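Local coordinates for protein toll (Drosophila melanogaster, PDB 4LXR), which binds the cleaved cytokine Spätzle through its leucine-rich-repeat ectodomain and so triggers Toll signalling in dorsal-ventral patterning and antifungal immunity, at residues S285-Q291 / D309-S314; E293-L297 / Q316-S321. All coordinates share one frame; numbering follows the deposited sequence.

Contact 1 of 2, residues S285-Q291 / D309-S314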
loop_
_atom_site.group_PDB
_atom_site.type_symbol
_atom_site.label_atom_id
_atom_site.label_comp_id
_atom_site.label_asym_id
_atom_site.label_seq_id
_atom_site.Cartn_x
_atom_site.Cartn_y
_atom_site.Cartn_z
ATOM N N SER A 285 -31.955 -13.318 -21.421
ATOM C CA SER A 285 -32.960 -13.338 -20.370
ATOM C C SER A 285 -32.866 -14.595 -19.494
ATOM O O SER A 285 -32.773 -15.710 -20.002
ATOM C CB SER A 285 -34.348 -13.265 -21.003
ATOM O OG SER A 285 -35.356 -13.384 -20.018
ATOM N N ARG A 286 -32.875 -14.403 -18.177
ATOM C CA ARG A 286 -32.908 -15.511 -17.222
ATOM C C ARG A 286 -31.765 -16.518 -17.352
ATOM O O ARG A 286 -31.925 -17.672 -16.963
ATOM C CB ARG A 286 -34.245 -16.252 -17.315
ATOM C CG ARG A 286 -35.401 -15.481 -16.715
ATOM C CD ARG A 286 -36.605 -16.377 -16.527
ATOM N NE ARG A 286 -37.349 -16.550 -17.762
ATOM C CZ ARG A 286 -38.320 -15.732 -18.157
ATOM N NH1 ARG A 286 -38.649 -14.685 -17.407
ATOM N NH2 ARG A 286 -38.960 -15.960 -19.298
ATOM N N LEU A 287 -30.628 -16.089 -17.890
ATOM C CA LEU A 287 -29.508 -17.006 -18.097
ATOM C C LEU A 287 -29.144 -17.738 -16.807
ATOM O O LEU A 287 -28.907 -18.947 -16.825
ATOM C CB LEU A 287 -28.287 -16.265 -18.648
ATOM C CG LEU A 287 -27.026 -17.107 -18.842
ATOM C CD1 LEU A 287 -27.241 -18.129 -19.965
ATOM C CD2 LEU A 287 -25.780 -16.237 -19.119
ATOM N N PHE A 288 -29.112 -16.995 -15.698
ATOM C CA PHE A 288 -28.753 -17.550 -14.391
ATOM C C PHE A 288 -29.941 -17.640 -13.439
ATOM O O PHE A 288 -29.774 -17.631 -12.222
ATOM C CB PHE A 288 -27.631 -16.742 -13.743
ATOM C CG PHE A 288 -26.356 -16.759 -14.523
ATOM C CD1 PHE A 288 -25.699 -17.966 -14.777
ATOM C CD2 PHE A 288 -25.813 -15.578 -15.019
ATOM C CE1 PHE A 288 -24.518 -17.989 -15.503
ATOM C CE2 PHE A 288 -24.631 -15.587 -15.759
ATOM C CZ PHE A 288 -23.974 -16.791 -15.996
ATOM N N ALA A 289 -31.140 -17.743 -14.001
ATOM C CA ALA A 289 -32.350 -17.808 -13.192
ATOM C C ALA A 289 -32.705 -19.246 -12.805
ATOM O O ALA A 289 -32.245 -20.202 -13.435
ATOM C CB ALA A 289 -33.499 -17.169 -13.937
ATOM N N ASN A 290 -33.527 -19.382 -11.767
ATOM C CA ASN A 290 -34.079 -20.675 -11.361
ATOM C C ASN A 290 -33.024 -21.733 -11.056
ATOM O O ASN A 290 -33.214 -22.907 -11.350
ATOM C CB ASN A 290 -35.054 -21.192 -12.420
ATOM C CG ASN A 290 -36.222 -20.248 -12.639
ATOM O OD1 ASN A 290 -36.371 -19.660 -13.708
ATOM N ND2 ASN A 290 -37.057 -20.102 -11.622
ATOM N N GLN A 291 -31.920 -21.299 -10.460
ATOM C CA GLN A 291 -30.822 -22.178 -10.077
ATOM C C GLN A 291 -30.768 -22.315 -8.562
ATOM O O GLN A 291 -30.354 -21.384 -7.866
ATOM C CB GLN A 291 -29.503 -21.595 -10.599
ATOM C CG GLN A 291 -29.384 -21.659 -12.111
ATOM C CD GLN A 291 -29.059 -23.064 -12.598
ATOM O OE1 GLN A 291 -28.797 -23.966 -11.798
ATOM N NE2 GLN A 291 -29.064 -23.252 -13.912
ATOM N N ASP A 309 -34.176 -9.962 -15.091
ATOM C CA ASP A 309 -34.545 -11.327 -14.726
ATOM C C ASP A 309 -33.345 -12.285 -14.713
ATOM O O ASP A 309 -33.516 -13.509 -14.700
ATOM C CB ASP A 309 -35.646 -11.860 -15.669
ATOM C CG ASP A 309 -35.213 -11.921 -17.145
ATOM O OD1 ASP A 309 -33.997 -11.997 -17.449
ATOM O OD2 ASP A 309 -36.108 -11.900 -18.020
ATOM N N LEU A 310 -32.141 -11.721 -14.713
ATOM C CA LEU A 310 -30.911 -12.496 -14.866
ATOM C C LEU A 310 -30.692 -13.523 -13.762
ATOM O O LEU A 310 -30.185 -14.614 -14.019
ATOM C CB LEU A 310 -29.692 -11.566 -14.965
ATOM C CG LEU A 310 -28.371 -12.242 -15.371
ATOM C CD1 LEU A 310 -28.518 -12.902 -16.745
ATOM C CD2 LEU A 310 -27.192 -11.241 -15.364
ATOM N N PHE A 311 -31.051 -13.164 -12.535
ATOM C CA PHE A 311 -30.831 -14.037 -11.391
ATOM C C PHE A 311 -32.126 -14.431 -10.703
ATOM O O PHE A 311 -32.087 -14.770 -9.516
ATOM C CB PHE A 311 -29.998 -13.325 -10.318
ATOM C CG PHE A 311 -28.734 -12.705 -10.823
ATOM C CD1 PHE A 311 -27.747 -13.479 -11.413
ATOM C CD2 PHE A 311 -28.505 -11.346 -10.646
ATOM C CE1 PHE A 311 -26.582 -12.905 -11.862
ATOM C CE2 PHE A 311 -27.340 -10.768 -11.079
ATOM C CZ PHE A 311 -26.374 -11.539 -11.693
ATOM N N GLU A 312 -33.266 -14.369 -11.399
ATOM C CA GLU A 312 -34.536 -14.500 -10.686
ATOM C C GLU A 312 -34.717 -15.901 -10.108
ATOM O O GLU A 312 -34.377 -16.896 -10.741
ATOM C CB GLU A 312 -35.750 -14.055 -11.521
ATOM C CG GLU A 312 -36.106 -14.953 -12.684
ATOM C CD GLU A 312 -37.462 -14.606 -13.293
ATOM O OE1 GLU A 312 -38.102 -15.500 -13.883
ATOM O OE2 GLU A 312 -37.882 -13.443 -13.186
ATOM N N HIS A 313 -35.215 -15.942 -8.876
ATOM C CA HIS A 313 -35.405 -17.178 -8.123
ATOM C C HIS A 313 -34.122 -17.943 -7.836
ATOM O O HIS A 313 -34.177 -19.072 -7.373
ATOM C CB HIS A 313 -36.452 -18.085 -8.782
ATOM C CG HIS A 313 -37.779 -17.420 -8.966
ATOM N ND1 HIS A 313 -38.305 -17.135 -10.209
ATOM C CD2 HIS A 313 -38.672 -16.951 -8.062
ATOM C CE1 HIS A 313 -39.473 -16.533 -10.063
ATOM N NE2 HIS A 313 -39.720 -16.411 -8.771
ATOM N N SER A 314 -32.971 -17.328 -8.088
ATOM C CA SER A 314 -31.698 -17.943 -7.707
ATOM C C SER A 314 -31.265 -17.402 -6.344
ATOM O O SER A 314 -30.418 -16.512 -6.239
ATOM C CB SER A 314 -30.641 -17.708 -8.785
ATOM O OG SER A 314 -30.985 -18.402 -9.984
#
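Asp309 receives two hydrogen bonds from the preceding repeat. Ser285 OG donates a hydrogen bond to Asp309 OD2 (2.6 Å) from the syn side, tilted out of the carboxylate plane, while Arg286 N reaches Asp309 OD1 at 2.8 Å from above that plane. The Asp309 carboxyl carbon sits between the backbone N and the carbonyl carbon (chi1 61°), which brings OD2 to the Ser285 hydroxyl and OD1 to the Arg286 backbone N. A second polar node is Ser314 OG: it donates to Phe288 O at 2.7 Å, on a lone pair in the carbonyl plane, and accepts from Gln291 N at 3.1 Å. Between these nodes Asn290 N binds Glu312 O at 2.8 Å, nearly straight, and Phe288 N makes a weak bond to Leu310 O.

The charged contacts are looser. The poorly ordered Arg286 passes Asp309 and Glu312 with long salt bridges from NH1, and no N-H is directed at Asp309 OD2.

On the inner side, Phe288 and Leu310 run side by side, CD2 to CD1 4.2 Å, and Phe288 CB lies 4.0 Å from Phe311 CD1. Both phenylalanines also touch Leu297 of strand 296-299.

These are equivalent turns of successive leucine-rich repeats on the convex side of the solenoid, each with a buried phenylalanine. Hydrogen bonds to backbone groups or short side chains, with apolar packing, mainly hold the turns; the Arg286 charge probably adds only diffuse attraction.

Contact 2 of 2, residues E293-L297 / Q316-S321. With NAG (2-acetamido-2-deoxy-beta-D-glucopyranose), chain D.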
loop_
_atom_site.group_PDB
_atom_site.type_symbol
_atom_site.label_atom_id
_atom_site.label_comp_id
_atom_site.label_asym_id
_atom_site.label_seq_id
_atom_site.Cartn_x
_atom_site.Cartn_y
_atom_site.Cartn_z
ATOM N N GLU A 293 -28.904 -23.981 -6.497
ATOM C CA GLU A 293 -27.628 -24.179 -5.799
ATOM C C GLU A 293 -26.532 -23.201 -6.254
ATOM O O GLU A 293 -25.372 -23.338 -5.871
ATOM C CB GLU A 293 -27.153 -25.634 -5.963
ATOM C CG GLU A 293 -28.010 -26.670 -5.214
ATOM C CD GLU A 293 -27.815 -28.105 -5.735
ATOM O OE1 GLU A 293 -26.959 -28.325 -6.616
ATOM O OE2 GLU A 293 -28.518 -29.021 -5.259
ATOM N N LEU A 294 -26.894 -22.234 -7.089
ATOM C CA LEU A 294 -25.907 -21.298 -7.628
ATOM C C LEU A 294 -25.432 -20.297 -6.565
ATOM O O LEU A 294 -26.251 -19.622 -5.953
ATOM C CB LEU A 294 -26.499 -20.558 -8.817
ATOM C CG LEU A 294 -25.622 -19.537 -9.540
ATOM C CD1 LEU A 294 -24.318 -20.176 -10.083
ATOM C CD2 LEU A 294 -26.440 -18.941 -10.670
ATOM N N GLN A 295 -24.119 -20.221 -6.343
ATOM C CA GLN A 295 -23.561 -19.334 -5.326
ATOM C C GLN A 295 -22.619 -18.258 -5.858
ATOM O O GLN A 295 -22.553 -17.170 -5.297
ATOM C CB GLN A 295 -22.821 -20.121 -4.247
ATOM C CG GLN A 295 -23.687 -21.038 -3.422
ATOM C CD GLN A 295 -22.888 -21.780 -2.370
ATOM O OE1 GLN A 295 -21.928 -22.477 -2.691
ATOM N NE2 GLN A 295 -23.273 -21.624 -1.107
ATOM N N ILE A 296 -21.868 -18.564 -6.911
ATOM C CA ILE A 296 -20.788 -17.673 -7.345
ATOM C C ILE A 296 -20.852 -17.334 -8.831
ATOM O O ILE A 296 -20.983 -18.228 -9.688
ATOM C CB ILE A 296 -19.416 -18.307 -7.071
ATOM C CG1 ILE A 296 -19.228 -18.518 -5.568
ATOM C CG2 ILE A 296 -18.287 -17.432 -7.664
ATOM C CD1 ILE A 296 -18.095 -19.451 -5.227
ATOM N N LEU A 297 -20.765 -16.046 -9.140
ATOM C CA LEU A 297 -20.687 -15.607 -10.525
ATOM C C LEU A 297 -19.532 -14.646 -10.739
ATOM O O LEU A 297 -19.332 -13.736 -9.941
ATOM C CB LEU A 297 -22.000 -14.979 -10.963
ATOM C CG LEU A 297 -23.146 -15.996 -10.997
ATOM C CD1 LEU A 297 -24.466 -15.311 -11.018
ATOM C CD2 LEU A 297 -23.029 -16.922 -12.205
ATOM N N GLN A 316 -29.776 -18.586 -3.636
ATOM C CA GLN A 316 -28.573 -18.976 -2.900
ATOM C C GLN A 316 -27.300 -18.249 -3.315
ATOM O O GLN A 316 -26.233 -18.526 -2.781
ATOM C CB GLN A 316 -28.343 -20.492 -2.975
ATOM C CG GLN A 316 -29.464 -21.324 -2.360
ATOM C CD GLN A 316 -29.940 -20.783 -1.029
ATOM O OE1 GLN A 316 -31.085 -20.340 -0.898
ATOM N NE2 GLN A 316 -29.065 -20.813 -0.031
ATOM N N ILE A 317 -27.391 -17.331 -4.267
ATOM C CA ILE A 317 -26.195 -16.620 -4.711
ATOM C C ILE A 317 -25.551 -15.808 -3.574
ATOM O O ILE A 317 -26.228 -15.044 -2.879
ATOM C CB ILE A 317 -26.507 -15.700 -5.901
ATOM C CG1 ILE A 317 -27.020 -16.544 -7.083
ATOM C CG2 ILE A 317 -25.280 -14.929 -6.295
ATOM C CD1 ILE A 317 -27.353 -15.746 -8.317
ATOM N N THR A 318 -24.248 -15.989 -3.379
ATOM C CA THR A 318 -23.536 -15.316 -2.298
ATOM C C THR A 318 -22.458 -14.362 -2.821
ATOM O O THR A 318 -22.077 -13.418 -2.137
ATOM C CB THR A 318 -22.882 -16.341 -1.346
ATOM O OG1 THR A 318 -21.983 -17.183 -2.091
ATOM C CG2 THR A 318 -23.961 -17.203 -0.646
ATOM N N ASN A 319 -21.953 -14.611 -4.027
ATOM C CA ASN A 319 -20.846 -13.811 -4.536
ATOM C C ASN A 319 -21.031 -13.479 -5.989
ATOM O O ASN A 319 -21.172 -14.377 -6.814
ATOM C CB ASN A 319 -19.525 -14.562 -4.355
ATOM C CG ASN A 319 -19.203 -14.834 -2.898
ATOM O OD1 ASN A 319 -19.740 -15.763 -2.293
ATOM N ND2 ASN A 319 -18.316 -14.020 -2.339
ATOM N N ILE A 320 -21.043 -12.186 -6.303
ATOM C CA ILE A 320 -21.167 -11.733 -7.682
ATOM C C ILE A 320 -20.043 -10.754 -7.985
ATOM O O ILE A 320 -19.882 -9.750 -7.296
ATOM C CB ILE A 320 -22.504 -11.012 -7.927
ATOM C CG1 ILE A 320 -23.683 -11.907 -7.569
ATOM C CG2 ILE A 320 -22.603 -10.516 -9.370
ATOM C CD1 ILE A 320 -25.037 -11.266 -7.884
ATOM N N SER A 321 -19.260 -11.066 -9.007
ATOM C CA SER A 321 -18.257 -10.154 -9.520
ATOM C C SER A 321 -18.712 -9.662 -10.882
ATOM O O SER A 321 -18.816 -10.444 -11.826
ATOM C CB SER A 321 -16.910 -10.859 -9.624
ATOM O OG SER A 321 -16.473 -11.288 -8.340
HETATM C C1 NAG D . -17.884 -14.275 -0.982
HETATM C C2 NAG D . -16.468 -14.852 -0.812
HETATM C C3 NAG D . -16.111 -14.960 0.667
HETATM C C4 NAG D . -16.350 -13.640 1.392
HETATM C C5 NAG D . -17.766 -13.134 1.122
HETATM C C6 NAG D . -18.049 -11.771 1.727
HETATM C C7 NAG D . -15.656 -16.326 -2.597
HETATM C C8 NAG D . -15.597 -17.736 -3.112
HETATM N N2 NAG D . -16.330 -16.147 -1.459
HETATM O O3 NAG D . -14.747 -15.348 0.788
HETATM O O4 NAG D . -16.203 -13.856 2.791
HETATM O O5 NAG D . -17.973 -13.015 -0.289
HETATM O O6 NAG D . -17.086 -10.798 1.340
HETATM O O7 NAG D . -15.124 -15.391 -3.191
HETATM O O HOH W 1 -29.064 -19.717 -6.217
HETATM O O HOH W 2 -25.745 -20.087 -0.541
#
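Ile296 CG1 and Asn319 CG both stand anti to their own carbonyl carbons (chi1 -63° and -62°), which lays the two side chains alongside each other, pointing the same way, with Ile296 CG1 4.1 Å from Asn319 CB. Asn319 ND2 is covalently bonded to C1 of an N-acetylglucosamine, whose methyl C8 rests on Ile296 CD1 at 3.7 Å. Thr318 OG1 donates to Asn319 OD1 at 2.7 Å, a bond that restrains the amide carrying the sugar. Further along, the sugar is hydrogen-bonded by Arg298 and Asp367.

Gln295 O takes two N-H groups at once: Thr318 N at 2.8 Å, on a lone pair in the carbonyl plane, and Asn319 N, almost in line with the C=O bond. From there the segments pair as parallel strands, Leu297 N bonding to Asn319 O and Leu297 O accepting from Ser321 N. Such short parallel strands, one per repeat, build the concave face of a leucine-rich-repeat solenoid; Ile296 and Asn319 lie on the glycan-bearing side, whereas Leu297 and Ile320 face the interior.

In that interior Ile317 CD1 meets two leucine methyls, Leu297 CD1 at 4.0 Å and Leu294 CD2 at 4.1 Å. Leu294 runs beside Ile317, and Leu297 crosses it at a slant. Before the strands begin, one water joins Leu294 O to Gln316 N, and a second accepts from Gln295 NE2 and donates to Gln316 O; the other end of the Gln295 amide, OE1, is held by Asn269.

The two contacts join neighbouring coils of the leucine-rich-repeat ectodomain, their centres 11 Å apart. Their segments alternate along the chain, 285-291, 293-297, 309-314 and 316-321, so each turn of contact 1 runs directly into a strand-bearing segment of contact 2: repeats 6 and 7 meet in the first contact, 7 and 8 in the second. Contact 1 lies on the convex side and contact 2 at the concave strands 296-299 and 319-321. The interior connects them: Phe311 CD1 lies 3.9 Å from Ile317 CD1, and Phe288 O is 3.9 Å from Leu294 CD2. Successive coils are thus joined on both surfaces, in keeping with the continuous curved solenoid of this receptor.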